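Local coordinates for protein peptide methionine sulfoxide reductase msrA/msrB (Neisseria meningitidis, PDB 3BQG) that reduces methionine sulfoxide back to methionine in its MsrA domain, working through a redox-active cysteine that passes through a sulfenic acid, at residues H53-K58 against T93-G98. The protein carries 1 engineered substitution. Residues are numbered along the deposited sequence; the frame is centred on the assembly and turned at random.
Sequences HAETVK and TQYRSG
Glu55 grips Gln94 twice, once through its backbone and once through its side chain. The backbone bond is nearly straight: Glu55 N lies 2.7 Å from Gln94 O, with 174° at the hydrogen. Beside it the two extended side chains run together in the same direction, and Gln94 NE2 donates to Glu55 OE2 over 2.9 Å on the anti side of the carboxylate. An amide suits this place because its second N-H can serve another acceptor, and NE2 also bonds Ser47 OG.

Water extends the polar network. One molecule donates to Glu55 OE2 and accepts from Tyr95 OH, so OE2 is bonded by the amide directly and by the phenol through water. In MsrA enzymes a glutamate and a tyrosine probably bind the sulfoxide oxygen, and this water is consistent with that position. A second water links His53 O to Thr93 OG1, and Gln94 CA adds a CA-H...O contact of 3.3 Å to His53 O.

The guanidinium of Arg96 packs one face against Ala54, whose CB sits over its centre, 3.6 Å from CZ, where a small methyl allows close approach. Arg96 CG lies between its backbone N and carbonyl carbon (chi1 69°), and the extended chain beyond brings the guanidinium to that methyl, while NH1 bonds Thr93 O of its own turn at 2.9 Å and Gly52 O. Within 93-98, Gln94 CG lies over the centre of the Tyr95 ring.

The contact joins the start of strand 54-62 to the 3-10 turn leading into strand 97-101, two strands separated in the mixed sheet by strand 3-10. Glu55 OE1 accepts from Phe13 N, consistent with a place in the active site, next to the oxidised Cys12; Arg96 NE forms a salt bridge to Glu128 on edge strand 128-131, and Ser47 ties Gln94 to helix 43-48.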
loop_
_atom_site.group_PDB
_atom_site.type_symbol
_atom_site.label_atom_id
_atom_site.label_comp_id
_atom_site.label_asym_id
_atom_site.label_seq_id
_atom_site.Cartn_x
_atom_site.Cartn_y
_atom_site.Cartn_z
ATOM N N HIS A 53 -4.957 -12.700 3.454
ATOM C CA HIS A 53 -4.290 -11.422 3.712
ATOM C C HIS A 53 -3.872 -10.724 2.428
ATOM O O HIS A 53 -3.605 -11.365 1.417
ATOM C CB HIS A 53 -3.025 -11.639 4.556
ATOM C CG HIS A 53 -3.285 -12.247 5.894
ATOM N ND1 HIS A 53 -3.368 -11.499 7.049
ATOM C CD2 HIS A 53 -3.491 -13.533 6.263
ATOM C CE1 HIS A 53 -3.610 -12.298 8.072
ATOM N NE2 HIS A 53 -3.689 -13.538 7.621
ATOM N N ALA A 54 -3.790 -9.403 2.489
ATOM C CA ALA A 54 -3.359 -8.611 1.347
ATOM C C ALA A 54 -1.927 -8.153 1.627
ATOM O O ALA A 54 -1.601 -7.794 2.764
ATOM C CB ALA A 54 -4.256 -7.400 1.194
ATOM N N GLU A 55 -1.061 -8.184 0.616
ATOM C CA GLU A 55 0.295 -7.701 0.829
ATOM C C GLU A 55 0.095 -6.202 1.006
ATOM O O GLU A 55 -0.465 -5.522 0.143
ATOM C CB GLU A 55 1.195 -8.053 -0.356
ATOM C CG GLU A 55 1.739 -9.479 -0.224
ATOM C CD GLU A 55 2.698 -9.874 -1.322
ATOM O OE1 GLU A 55 3.443 -9.001 -1.814
ATOM O OE2 GLU A 55 2.722 -11.073 -1.681
ATOM N N THR A 56 0.533 -5.705 2.153
ATOM C CA THR A 56 0.328 -4.313 2.520
ATOM C C THR A 56 1.598 -3.651 3.033
ATOM O O THR A 56 2.501 -4.318 3.537
ATOM C CB THR A 56 -0.763 -4.245 3.630
ATOM O OG1 THR A 56 -1.959 -4.886 3.157
ATOM C CG2 THR A 56 -1.070 -2.809 4.020
ATOM N N VAL A 57 1.662 -2.334 2.889
ATOM C CA VAL A 57 2.805 -1.576 3.366
ATOM C C VAL A 57 2.295 -0.582 4.400
ATOM O O VAL A 57 1.452 0.262 4.093
ATOM C CB VAL A 57 3.501 -0.800 2.224
ATOM C CG1 VAL A 57 4.624 0.052 2.787
ATOM C CG2 VAL A 57 4.058 -1.773 1.191
ATOM N N LYS A 58 2.784 -0.710 5.632
ATOM C CA LYS A 58 2.402 0.194 6.711
ATOM C C LYS A 58 3.294 1.423 6.552
ATOM O O LYS A 58 4.503 1.349 6.769
ATOM C CB LYS A 58 2.649 -0.472 8.072
ATOM C CG LYS A 58 2.381 0.418 9.284
ATOM C CD LYS A 58 2.593 -0.341 10.597
ATOM C CE LYS A 58 4.062 -0.648 10.867
ATOM N NZ LYS A 58 4.851 0.552 11.316
ATOM N N THR A 93 -5.998 -12.591 -4.413
ATOM C CA THR A 93 -6.496 -11.657 -3.412
ATOM C C THR A 93 -5.378 -11.004 -2.606
ATOM O O THR A 93 -5.591 -9.962 -1.999
ATOM C CB THR A 93 -7.478 -12.330 -2.412
ATOM O OG1 THR A 93 -6.837 -13.449 -1.788
ATOM C CG2 THR A 93 -8.735 -12.789 -3.125
ATOM N N GLN A 94 -4.190 -11.607 -2.588
ATOM C CA GLN A 94 -3.090 -11.028 -1.819
ATOM C C GLN A 94 -2.494 -9.792 -2.495
ATOM O O GLN A 94 -1.675 -9.088 -1.898
ATOM C CB GLN A 94 -2.000 -12.077 -1.558
ATOM C CG GLN A 94 -0.969 -12.259 -2.659
ATOM C CD GLN A 94 -0.153 -13.532 -2.472
ATOM O OE1 GLN A 94 -0.618 -14.627 -2.795
ATOM N NE2 GLN A 94 1.066 -13.396 -1.937
ATOM N N TYR A 95 -2.917 -9.532 -3.733
ATOM C CA TYR A 95 -2.449 -8.378 -4.495
ATOM C C TYR A 95 -3.591 -7.380 -4.723
ATOM O O TYR A 95 -3.469 -6.474 -5.551
ATOM C CB TYR A 95 -1.878 -8.821 -5.854
ATOM C CG TYR A 95 -0.732 -9.808 -5.745
ATOM C CD1 TYR A 95 0.465 -9.447 -5.132
ATOM C CD2 TYR A 95 -0.859 -11.114 -6.223
ATOM C CE1 TYR A 95 1.505 -10.359 -4.992
ATOM C CE2 TYR A 95 0.177 -12.039 -6.089
ATOM C CZ TYR A 95 1.354 -11.652 -5.470
ATOM O OH TYR A 95 2.370 -12.562 -5.308
ATOM N N ARG A 96 -4.695 -7.549 -3.995
ATOM C CA ARG A 96 -5.843 -6.654 -4.129
ATOM C C ARG A 96 -5.460 -5.253 -3.663
ATOM O O ARG A 96 -4.572 -5.104 -2.822
ATOM C CB ARG A 96 -7.036 -7.176 -3.305
ATOM C CG ARG A 96 -6.883 -7.127 -1.774
ATOM C CD ARG A 96 -8.154 -7.661 -1.110
ATOM N NE ARG A 96 -8.129 -7.672 0.356
ATOM C CZ ARG A 96 -7.593 -8.640 1.103
ATOM N NH1 ARG A 96 -7.023 -9.697 0.537
ATOM N NH2 ARG A 96 -7.644 -8.558 2.427
ATOM N N SER A 97 -6.112 -4.230 -4.211
ATOM C CA SER A 97 -5.807 -2.858 -3.809
ATOM C C SER A 97 -6.694 -2.426 -2.647
ATOM O O SER A 97 -7.854 -2.826 -2.547
ATOM C CB SER A 97 -5.990 -1.882 -4.981
ATOM O OG SER A 97 -7.333 -1.865 -5.445
ATOM N N GLY A 98 -6.134 -1.614 -1.762
ATOM C CA GLY A 98 -6.911 -1.140 -0.639
ATOM C C GLY A 98 -6.170 -0.171 0.252
ATOM O O GLY A 98 -4.937 -0.127 0.261
HETATM O O HOH W 1 -4.950 -13.295 0.219
HETATM O O HOH W 2 -1.806 -5.656 -2.412
HETATM O O HOH W 3 4.204 -11.989 -3.599
#